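Local coordinates for protein multicopper oxidase (PDB 3GDC) that probably oxidises phenolic substrates of the laccase type, using bound copper ions to pass the electrons on to dioxygen, at residues 165-170 with 183-188. Numbering follows the deposited sequence.
Sequences MVMVMN and YSVNGL
Asn-186 lays its carboxamide against the backbone of strand 163-172 just where its partner strand, 182-185, has ended. Asn-186 ND2 gives a nearly straight hydrogen bond (177°) to Val-166 O at 2.8 Å, in the plane of both the amide and the receiving carbonyl. Asn-186 OD1 accepts from Val-168 N, also at 2.8 Å, the donor tilted 32° from the amide's carbonyl plane. The side-chain amide thus imitates a peptide group of a neighbouring strand, and the two bonds fix its rotation. Asparagine suits the place twice over: it offers donor and acceptor together, and it tolerates the left-handed backbone (phi 66°) by which the chain turns away. CG lies anti to the carbonyl carbon, on the side of the backbone N, and the amide it carries reaches strand 163-172 beside the bond from Asn-186 N to Val-168 O. A leucine here would probably leave Val-166 O and Val-168 N without these mates in a buried setting.

Nearer the loop that joins the two strands, the pairing is regular antiparallel: Asn-170 and Ser-184 exchange backbone bonds of 3.0 Å (Asn-170 N to Ser-184 O) and 3.1 Å (Ser-184 N to Asn-170 O). Ser-184 OG accepts from Gly-187 N in an ST motif, and the backbone of Gly-187 would jam a CB against the preceding carbonyl O, which calls for glycine. On the sheet face of Met-169, Val-185 CG2 presses on Met-167 CB at 3.6 Å, the two side chains crossing obliquely; the branched valine sets this methyl beside CB and CG of the extended methionine.

Strand 182-185 is an edge strand of its sheet within this chain, in a cupredoxin-like domain, and strand 205-211 flanks strand 163-172 on its other side. Met-167 continues to Phe-221 of strand 218-223, in the facing sheet of the sandwich, while Leu-17 of helix 13-18 packs on Asn-186.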
loop_
_atom_site.group_PDB
_atom_site.type_symbol
_atom_site.label_atom_id
_atom_site.label_comp_id
_atom_site.label_asym_id
_atom_site.label_seq_id
_atom_site.Cartn_x
_atom_site.Cartn_y
_atom_site.Cartn_z
ATOM N N MET A 165 -13.735 14.279 -13.563
ATOM C CA MET A 165 -14.605 13.941 -12.444
ATOM C C MET A 165 -13.826 13.734 -11.147
ATOM O O MET A 165 -12.591 13.616 -11.158
ATOM C CB MET A 165 -15.463 12.712 -12.770
ATOM C CG MET A 165 -14.704 11.559 -13.348
ATOM S SD MET A 165 -15.797 10.210 -13.871
ATOM C CE MET A 165 -16.449 10.852 -15.389
ATOM N N VAL A 166 -14.566 13.727 -10.042
ATOM C CA VAL A 166 -14.013 13.507 -8.710
ATOM C C VAL A 166 -14.741 12.352 -8.021
ATOM O O VAL A 166 -15.969 12.246 -8.064
ATOM C CB VAL A 166 -14.003 14.810 -7.820
ATOM C CG1 VAL A 166 -15.396 15.417 -7.657
ATOM C CG2 VAL A 166 -13.351 14.554 -6.462
ATOM N N MET A 167 -13.951 11.487 -7.394
ATOM C CA MET A 167 -14.472 10.339 -6.660
ATOM C C MET A 167 -13.849 10.272 -5.273
ATOM O O MET A 167 -12.637 10.024 -5.132
ATOM C CB MET A 167 -14.178 9.045 -7.428
ATOM C CG MET A 167 -14.971 8.936 -8.717
ATOM S SD MET A 167 -14.797 7.300 -9.442
ATOM C CE MET A 167 -16.024 7.425 -10.763
ATOM N N VAL A 168 -14.676 10.484 -4.255
ATOM C CA VAL A 168 -14.223 10.405 -2.872
ATOM C C VAL A 168 -14.744 9.097 -2.260
ATOM O O VAL A 168 -15.960 8.855 -2.203
ATOM C CB VAL A 168 -14.677 11.617 -2.028
ATOM C CG1 VAL A 168 -14.149 11.495 -0.601
ATOM C CG2 VAL A 168 -14.227 12.952 -2.677
ATOM N N MET A 169 -13.808 8.251 -1.840
ATOM C CA MET A 169 -14.132 6.946 -1.265
ATOM C C MET A 169 -14.205 7.084 0.243
ATOM O O MET A 169 -13.239 7.528 0.878
ATOM C CB MET A 169 -13.057 5.907 -1.633
ATOM C CG MET A 169 -12.819 5.717 -3.113
ATOM S SD MET A 169 -11.545 4.475 -3.445
ATOM C CE MET A 169 -10.073 5.313 -2.816
ATOM N N ASN A 170 -15.343 6.706 0.826
ATOM C CA ASN A 170 -15.520 6.824 2.267
ATOM C C ASN A 170 -16.179 5.594 2.891
ATOM O O ASN A 170 -16.449 4.595 2.206
ATOM C CB ASN A 170 -16.346 8.079 2.613
ATOM C CG ASN A 170 -17.805 7.965 2.163
ATOM O OD1 ASN A 170 -18.206 6.939 1.618
ATOM N ND2 ASN A 170 -18.601 9.009 2.401
ATOM N N TYR A 183 -19.971 1.496 2.790
ATOM C CA TYR A 183 -18.887 2.150 2.036
ATOM C C TYR A 183 -19.483 2.820 0.822
ATOM O O TYR A 183 -20.531 2.406 0.328
ATOM C CB TYR A 183 -17.834 1.125 1.605
ATOM C CG TYR A 183 -17.180 0.410 2.770
ATOM C CD1 TYR A 183 -15.970 0.853 3.287
ATOM C CD2 TYR A 183 -17.790 -0.704 3.373
ATOM C CE1 TYR A 183 -15.358 0.204 4.365
ATOM C CE2 TYR A 183 -17.197 -1.352 4.454
ATOM C CZ TYR A 183 -15.980 -0.893 4.947
ATOM O OH TYR A 183 -15.380 -1.539 6.002
ATOM N N SER A 184 -18.852 3.884 0.337
ATOM C CA SER A 184 -19.390 4.540 -0.844
ATOM C C SER A 184 -18.300 5.210 -1.658
ATOM O O SER A 184 -17.179 5.375 -1.185
ATOM C CB SER A 184 -20.487 5.555 -0.465
ATOM O OG SER A 184 -19.973 6.865 -0.242
ATOM N N VAL A 185 -18.645 5.537 -2.900
ATOM C CA VAL A 185 -17.947 6.584 -3.627
ATOM C C VAL A 185 -18.913 7.754 -3.806
ATOM O O VAL A 185 -20.030 7.595 -4.311
ATOM C CB VAL A 185 -17.319 6.101 -4.963
ATOM C CG1 VAL A 185 -18.278 5.219 -5.775
ATOM C CG2 VAL A 185 -16.858 7.299 -5.803
ATOM N N ASN A 186 -18.492 8.931 -3.349
ATOM C CA ASN A 186 -19.318 10.139 -3.448
ATOM C C ASN A 186 -20.618 10.196 -2.645
ATOM O O ASN A 186 -21.508 10.978 -2.954
ATOM C CB ASN A 186 -19.519 10.536 -4.926
ATOM C CG ASN A 186 -18.255 11.076 -5.539
ATOM O OD1 ASN A 186 -17.263 11.287 -4.833
ATOM N ND2 ASN A 186 -18.270 11.311 -6.850
ATOM N N GLY A 187 -20.713 9.381 -1.597
ATOM C CA GLY A 187 -21.706 9.609 -0.561
ATOM C C GLY A 187 -22.733 8.529 -0.296
ATOM O O GLY A 187 -23.156 8.371 0.849
ATOM N N LEU A 188 -23.148 7.804 -1.334
ATOM C CA LEU A 188 -24.243 6.836 -1.181
ATOM C C LEU A 188 -23.869 5.439 -1.667
ATOM O O LEU A 188 -23.563 5.254 -2.844
ATOM C CB LEU A 188 -25.485 7.296 -1.935
ATOM C CG LEU A 188 -26.182 8.596 -1.554
ATOM C CD1 LEU A 188 -27.386 8.762 -2.500
ATOM C CD2 LEU A 188 -26.612 8.568 -0.091
#